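PDB 4YXT: polyketide biosynthesis 3-hydroxy-3-methylglutaryl-ACP synthase PksG from Bacillus subtilis, which catalyses the aldol condensation of an acetyl group carried by an acyl-carrier protein with a beta-ketothioester polyketide intermediate during synthesis of the antibiotic bacillaene. Local coordinates for residues A248-F253 with G299-L304. The protein carries 1 engineered substitution. Sequence-based numbering, arbitrary orientation.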
loop_
_atom_site.group_PDB
_atom_site.type_symbol
_atom_site.label_atom_id
_atom_site.label_comp_id
_atom_site.label_asym_id
_atom_site.label_seq_id
_atom_site.Cartn_x
_atom_site.Cartn_y
_atom_site.Cartn_z
ATOM N N ALA A 248 -5.683 -21.186 -10.632
ATOM C CA ALA A 248 -5.480 -19.930 -11.294
ATOM C C ALA A 248 -4.151 -19.452 -10.894
ATOM O O ALA A 248 -3.748 -19.609 -9.741
ATOM C CB ALA A 248 -6.555 -18.931 -10.881
ATOM N N TYR A 249 -3.424 -18.849 -11.819
ATOM C CA TYR A 249 -2.105 -18.405 -11.461
ATOM C C TYR A 249 -1.905 -16.949 -11.939
ATOM O O TYR A 249 -2.588 -16.495 -12.893
ATOM C CB TYR A 249 -1.037 -19.213 -12.164
ATOM C CG TYR A 249 -1.017 -20.658 -11.981
ATOM C CD1 TYR A 249 -0.026 -21.274 -11.185
ATOM C CD2 TYR A 249 -1.934 -21.456 -12.634
ATOM C CE1 TYR A 249 0.044 -22.644 -11.062
ATOM C CE2 TYR A 249 -1.898 -22.842 -12.507
ATOM C CZ TYR A 249 -0.901 -23.435 -11.735
ATOM O OH TYR A 249 -0.882 -24.808 -11.651
ATOM N N HIS A 250 -0.921 -16.277 -11.322
ATOM C CA HIS A 250 -0.414 -15.043 -11.867
ATOM C C HIS A 250 0.099 -15.346 -13.274
ATOM O O HIS A 250 0.996 -16.202 -13.438
ATOM C CB HIS A 250 0.739 -14.489 -11.068
ATOM C CG HIS A 250 1.349 -13.303 -11.724
ATOM N ND1 HIS A 250 0.620 -12.186 -12.002
ATOM C CD2 HIS A 250 2.605 -13.055 -12.163
ATOM C CE1 HIS A 250 1.375 -11.317 -12.649
ATOM N NE2 HIS A 250 2.591 -11.815 -12.744
ATOM N N THR A 251 -0.488 -14.658 -14.258
ATOM C CA THR A 251 -0.298 -14.955 -15.680
ATOM C C THR A 251 0.387 -13.772 -16.401
ATOM O O THR A 251 -0.286 -12.871 -16.931
ATOM C CB THR A 251 -1.652 -15.291 -16.350
ATOM O OG1 THR A 251 -2.355 -16.266 -15.563
ATOM C CG2 THR A 251 -1.464 -15.860 -17.740
ATOM N N PRO A 252 1.728 -13.758 -16.426
ATOM C CA PRO A 252 2.394 -12.735 -17.222
ATOM C C PRO A 252 2.362 -13.080 -18.708
ATOM O O PRO A 252 2.368 -12.186 -19.552
ATOM C CB PRO A 252 3.819 -12.726 -16.686
ATOM C CG PRO A 252 4.042 -14.061 -16.079
ATOM C CD PRO A 252 2.686 -14.609 -15.697
ATOM N N PHE A 253 2.354 -14.371 -19.014
ATOM C CA PHE A 253 1.941 -14.871 -20.339
ATOM C C PHE A 253 1.543 -16.320 -20.173
ATOM O O PHE A 253 1.947 -16.959 -19.245
ATOM C CB PHE A 253 3.002 -14.670 -21.426
ATOM C CG PHE A 253 4.372 -15.137 -21.059
ATOM C CD1 PHE A 253 5.190 -14.361 -20.235
ATOM C CD2 PHE A 253 4.861 -16.335 -21.538
ATOM C CE1 PHE A 253 6.465 -14.777 -19.900
ATOM C CE2 PHE A 253 6.143 -16.764 -21.188
ATOM C CZ PHE A 253 6.950 -15.977 -20.391
ATOM N N GLY A 299 -0.307 -6.439 -11.212
ATOM C CA GLY A 299 -1.079 -6.604 -10.021
ATOM C C GLY A 299 -2.441 -7.229 -10.220
ATOM O O GLY A 299 -2.990 -7.838 -9.308
ATOM N N ALA A 300 -3.033 -7.070 -11.384
ATOM C CA ALA A 300 -4.399 -7.585 -11.569
ATOM C C ALA A 300 -4.419 -8.906 -12.332
ATOM O O ALA A 300 -5.522 -9.470 -12.612
ATOM C CB ALA A 300 -5.235 -6.553 -12.284
ATOM N N ALA A 301 -3.245 -9.435 -12.657
ATOM C CA ALA A 301 -3.166 -10.638 -13.513
ATOM C C ALA A 301 -3.860 -11.841 -12.885
ATOM O O ALA A 301 -4.717 -12.460 -13.523
ATOM C CB ALA A 301 -1.697 -11.018 -13.884
ATOM N N LEU A 302 -3.469 -12.232 -11.686
ATOM C CA LEU A 302 -4.157 -13.368 -11.064
ATOM C C LEU A 302 -5.684 -13.159 -10.976
ATOM O O LEU A 302 -6.434 -14.082 -11.176
ATOM C CB LEU A 302 -3.606 -13.651 -9.676
ATOM C CG LEU A 302 -4.416 -14.679 -8.899
ATOM C CD1 LEU A 302 -4.230 -16.076 -9.495
ATOM C CD2 LEU A 302 -3.938 -14.616 -7.480
ATOM N N PHE A 303 -6.148 -11.971 -10.610
ATOM C CA PHE A 303 -7.580 -11.761 -10.595
ATOM C C PHE A 303 -8.234 -12.006 -11.955
ATOM O O PHE A 303 -9.316 -12.566 -11.980
ATOM C CB PHE A 303 -7.943 -10.364 -10.088
ATOM C CG PHE A 303 -7.620 -10.123 -8.630
ATOM C CD1 PHE A 303 -7.639 -11.170 -7.686
ATOM C CD2 PHE A 303 -7.362 -8.833 -8.186
ATOM C CE1 PHE A 303 -7.346 -10.913 -6.350
ATOM C CE2 PHE A 303 -7.070 -8.574 -6.839
ATOM C CZ PHE A 303 -7.079 -9.621 -5.932
ATOM N N LEU A 304 -7.573 -11.582 -13.050
ATOM C CA LEU A 304 -8.037 -11.769 -14.392
ATOM C C LEU A 304 -8.137 -13.229 -14.777
ATOM O O LEU A 304 -9.065 -13.603 -15.518
ATOM C CB LEU A 304 -7.103 -11.020 -15.386
ATOM C CG LEU A 304 -7.513 -10.915 -16.852
ATOM C CD1 LEU A 304 -8.764 -10.090 -16.991
ATOM C CD2 LEU A 304 -6.395 -10.338 -17.728
HETATM O O HOH W 1 -1.119 -10.820 -10.359
#
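A301 meets the ring of H250 at the start of helix 301-312, just past G299, whose backbone N is hydrogen-bonded to D144. The CB of A301 comes up obliquely against the imidazole, 3.2 Å from H250 ND1 and 3.3 Å from H250 CE1, and also lies 3.8 Å from T251 O; a methyl is small enough to let the ring sit this close to the helix. H250 has CG anti to its backbone N (chi1 174°), which swings the imidazole over to A301 CB and the L302 N-H. The backbone N of L302 donates to a water that is 2.8 Å from H250 ND1, while its branched side chain reaches back to the end of strand 246-249. There L302 CD1 lies 3.5 Å from Y249 C and 3.9 Å from A248 CB, a long apolar branch laid against a small methyl. In the loop that follows the strand, T251 OG1 donates to Y249 O over 2.7 Å, from above the carbonyl plane, and ties down the chain flanking H250. In this thiolase-like fold H250 is, by similarity, a catalytic proton donor/acceptor, and its ring touches C114, the probable acyl-thioester nucleophile. The water shared with L302 gives ND1 a polar partner and may help set the imidazole's rotation.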